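Local atomic coordinates of oxidoreductase (Azotobacter vinelandii, PDB entry 7D5M), a protein that binds the dinucleotide NAD+ and, as a homolog of inositol dehydrogenase, probably oxidises a sugar-like or polyol substrate with it. Residues Q271-I276 against L282-E287. Numbering follows the deposited sequence.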
loop_
_atom_site.group_PDB
_atom_site.type_symbol
_atom_site.label_atom_id
_atom_site.label_comp_id
_atom_site.label_asym_id
_atom_site.label_seq_id
_atom_site.Cartn_x
_atom_site.Cartn_y
_atom_site.Cartn_z
ATOM N N GLN A 271 -6.285 -13.936 -3.018
ATOM C CA GLN A 271 -5.817 -14.756 -4.162
ATOM C C GLN A 271 -4.626 -14.036 -4.799
ATOM O O GLN A 271 -4.805 -12.949 -5.340
ATOM C CB GLN A 271 -6.907 -15.012 -5.200
ATOM C CG GLN A 271 -6.420 -15.959 -6.279
ATOM C CD GLN A 271 -7.360 -16.156 -7.444
ATOM O OE1 GLN A 271 -7.068 -16.946 -8.335
ATOM N NE2 GLN A 271 -8.483 -15.446 -7.449
ATOM N N LYS A 272 -3.448 -14.629 -4.718
ATOM C CA LYS A 272 -2.216 -14.013 -5.249
ATOM C C LYS A 272 -1.426 -15.075 -6.005
ATOM O O LYS A 272 -1.462 -16.261 -5.626
ATOM C CB LYS A 272 -1.397 -13.386 -4.117
ATOM C CG LYS A 272 -2.157 -12.389 -3.242
ATOM C CD LYS A 272 -1.418 -11.890 -1.998
ATOM C CE LYS A 272 -1.967 -10.561 -1.524
ATOM N NZ LYS A 272 -1.538 -10.204 -0.149
ATOM N N ILE A 273 -0.723 -14.649 -7.043
ATOM C CA ILE A 273 0.252 -15.523 -7.739
ATOM C C ILE A 273 1.522 -14.709 -7.953
ATOM O O ILE A 273 1.449 -13.582 -8.448
ATOM C CB ILE A 273 -0.305 -16.114 -9.044
ATOM C CG1 ILE A 273 0.766 -16.946 -9.755
ATOM C CG2 ILE A 273 -0.890 -15.049 -9.958
ATOM C CD1 ILE A 273 0.213 -17.916 -10.755
ATOM N N ARG A 274 2.645 -15.256 -7.506
ATOM C CA ARG A 274 3.970 -14.638 -7.728
ATOM C C ARG A 274 4.782 -15.642 -8.536
ATOM O O ARG A 274 4.936 -16.786 -8.082
ATOM C CB ARG A 274 4.659 -14.293 -6.407
ATOM C CG ARG A 274 6.002 -13.599 -6.581
ATOM C CD ARG A 274 6.650 -13.233 -5.255
ATOM N NE ARG A 274 7.895 -12.509 -5.436
ATOM C CZ ARG A 274 8.010 -11.205 -5.658
ATOM N NH1 ARG A 274 6.945 -10.417 -5.729
ATOM N NH2 ARG A 274 9.211 -10.678 -5.804
ATOM N N VAL A 275 5.237 -15.235 -9.706
ATOM C CA VAL A 275 6.138 -16.069 -10.539
ATOM C C VAL A 275 7.529 -15.473 -10.395
ATOM O O VAL A 275 7.691 -14.281 -10.694
ATOM C CB VAL A 275 5.681 -16.119 -12.005
ATOM C CG1 VAL A 275 6.606 -17.001 -12.826
ATOM C CG2 VAL A 275 4.239 -16.575 -12.120
ATOM N N ILE A 276 8.485 -16.287 -9.945
ATOM C CA ILE A 276 9.858 -15.830 -9.618
ATOM C C ILE A 276 10.829 -16.473 -10.606
ATOM O O ILE A 276 10.923 -17.709 -10.634
ATOM C CB ILE A 276 10.210 -16.166 -8.159
ATOM C CG1 ILE A 276 9.140 -15.622 -7.207
ATOM C CG2 ILE A 276 11.608 -15.652 -7.837
ATOM C CD1 ILE A 276 9.160 -16.220 -5.841
ATOM N N LEU A 282 7.060 -11.434 -11.166
ATOM C CA LEU A 282 5.799 -10.679 -11.291
ATOM C C LEU A 282 4.837 -11.198 -10.230
ATOM O O LEU A 282 4.969 -12.353 -9.789
ATOM C CB LEU A 282 5.238 -10.743 -12.715
ATOM C CG LEU A 282 5.000 -12.109 -13.328
ATOM C CD1 LEU A 282 3.713 -12.735 -12.818
ATOM C CD2 LEU A 282 4.952 -11.985 -14.845
ATOM N N GLU A 283 3.895 -10.361 -9.817
ATOM C CA GLU A 283 2.917 -10.761 -8.783
ATOM C C GLU A 283 1.587 -10.056 -9.026
ATOM O O GLU A 283 1.575 -8.846 -9.261
ATOM C CB GLU A 283 3.442 -10.486 -7.380
ATOM C CG GLU A 283 2.505 -11.002 -6.295
ATOM C CD GLU A 283 3.055 -10.931 -4.880
ATOM O OE1 GLU A 283 4.286 -10.918 -4.728
ATOM O OE2 GLU A 283 2.239 -10.893 -3.932
ATOM N N TRP A 284 0.512 -10.825 -8.936
ATOM C CA TRP A 284 -0.870 -10.357 -9.196
ATOM C C TRP A 284 -1.744 -10.766 -8.018
ATOM O O TRP A 284 -1.561 -11.871 -7.506
ATOM C CB TRP A 284 -1.377 -10.940 -10.514
ATOM C CG TRP A 284 -2.728 -10.449 -10.935
ATOM C CD1 TRP A 284 -3.004 -9.303 -11.618
ATOM C CD2 TRP A 284 -3.990 -11.109 -10.727
ATOM N NE1 TRP A 284 -4.351 -9.195 -11.832
ATOM C CE2 TRP A 284 -4.981 -10.292 -11.315
ATOM C CE3 TRP A 284 -4.394 -12.287 -10.080
ATOM C CZ2 TRP A 284 -6.337 -10.616 -11.284
ATOM C CZ3 TRP A 284 -5.733 -12.616 -10.067
ATOM C CH2 TRP A 284 -6.692 -11.799 -10.669
ATOM N N TRP A 285 -2.669 -9.889 -7.645
ATOM C CA TRP A 285 -3.565 -10.022 -6.474
ATOM C C TRP A 285 -4.990 -9.724 -6.948
ATOM O O TRP A 285 -5.209 -8.636 -7.509
ATOM C CB TRP A 285 -3.079 -9.054 -5.396
ATOM C CG TRP A 285 -3.924 -8.977 -4.170
ATOM C CD1 TRP A 285 -4.833 -9.886 -3.713
ATOM C CD2 TRP A 285 -3.884 -7.926 -3.196
ATOM N NE1 TRP A 285 -5.366 -9.465 -2.526
ATOM C CE2 TRP A 285 -4.809 -8.266 -2.181
ATOM C CE3 TRP A 285 -3.154 -6.742 -3.080
ATOM C CZ2 TRP A 285 -5.033 -7.444 -1.076
ATOM C CZ3 TRP A 285 -3.381 -5.930 -1.991
ATOM C CH2 TRP A 285 -4.305 -6.278 -1.004
ATOM N N ASP A 286 -5.916 -10.666 -6.775
ATOM C CA ASP A 286 -7.259 -10.592 -7.408
ATOM C C ASP A 286 -8.038 -9.374 -6.894
ATOM O O ASP A 286 -8.912 -8.884 -7.639
ATOM C CB ASP A 286 -8.036 -11.901 -7.224
ATOM C CG ASP A 286 -8.521 -12.217 -5.813
ATOM O OD1 ASP A 286 -7.915 -11.732 -4.837
ATOM O OD2 ASP A 286 -9.503 -12.986 -5.707
ATOM N N GLU A 287 -7.751 -8.883 -5.687
ATOM C CA GLU A 287 -8.547 -7.782 -5.084
ATOM C C GLU A 287 -8.167 -6.450 -5.743
ATOM O O GLU A 287 -8.914 -5.483 -5.600
ATOM C CB GLU A 287 -8.354 -7.739 -3.570
ATOM C CG GLU A 287 -8.911 -8.963 -2.867
ATOM C CD GLU A 287 -8.603 -8.976 -1.384
ATOM O OE1 GLU A 287 -9.062 -8.047 -0.672
ATOM O OE2 GLU A 287 -7.851 -9.865 -0.963
#
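Gln271 and Asp286 meet through three hydrogen bonds where strand 271-276 begins and just beyond the end of strand 282-285, two antiparallel strands whose axes approach to 4.7 Å. The Asp286 backbone N donates to Gln271 O at 2.9 Å. The carboxylate answers with both oxygens, each met from above its plane: OD1 takes Gln271 N in a longer bond, and OD2 takes Gln271 NE2 at 3.2 Å, lying only 8° out of the amide plane. That amide is carried there by an extended chain with CG anti to N (chi1 -175°). His269 ND1 also bonds OD2, so an alanine in place of Asp286 would probably leave Gln271 N, Gln271 NE2 and His269 ND1 without their carboxylate partner, and the glutamine amide freer to turn. Backbone bonds run on through the Ile273–Trp284 and Val275–Leu282 hydrogen-bonded pairs. On their face Val275 CG2 touches Leu282 CD1 at 3.9 Å, in a buried layer closed by helix 148-158.

The other face is looser toward Lys272 and Trp285, both partly exposed. Lys272 CE sits over the indole, 3.5 Å from the centroid of its five-membered ring, a CH-pi contact; NZ lies 4.5 Å from the same centroid, as a cation-pi partner. Arg274 NH1 reaches Glu283 OE1 at 2.9 Å, with guanidinium and carboxylate planes 83° apart; Arg274 NH2 has a second salt bridge to Glu295 of the same chain, and NE bonds Asn264 of a second subunit. This is a beta hairpin within the large mixed sheet of the C-terminal alpha/beta domain characteristic of the GFO/IDH/MocA family, with the side chain of Gln271 about 8 Å from the bound NAD.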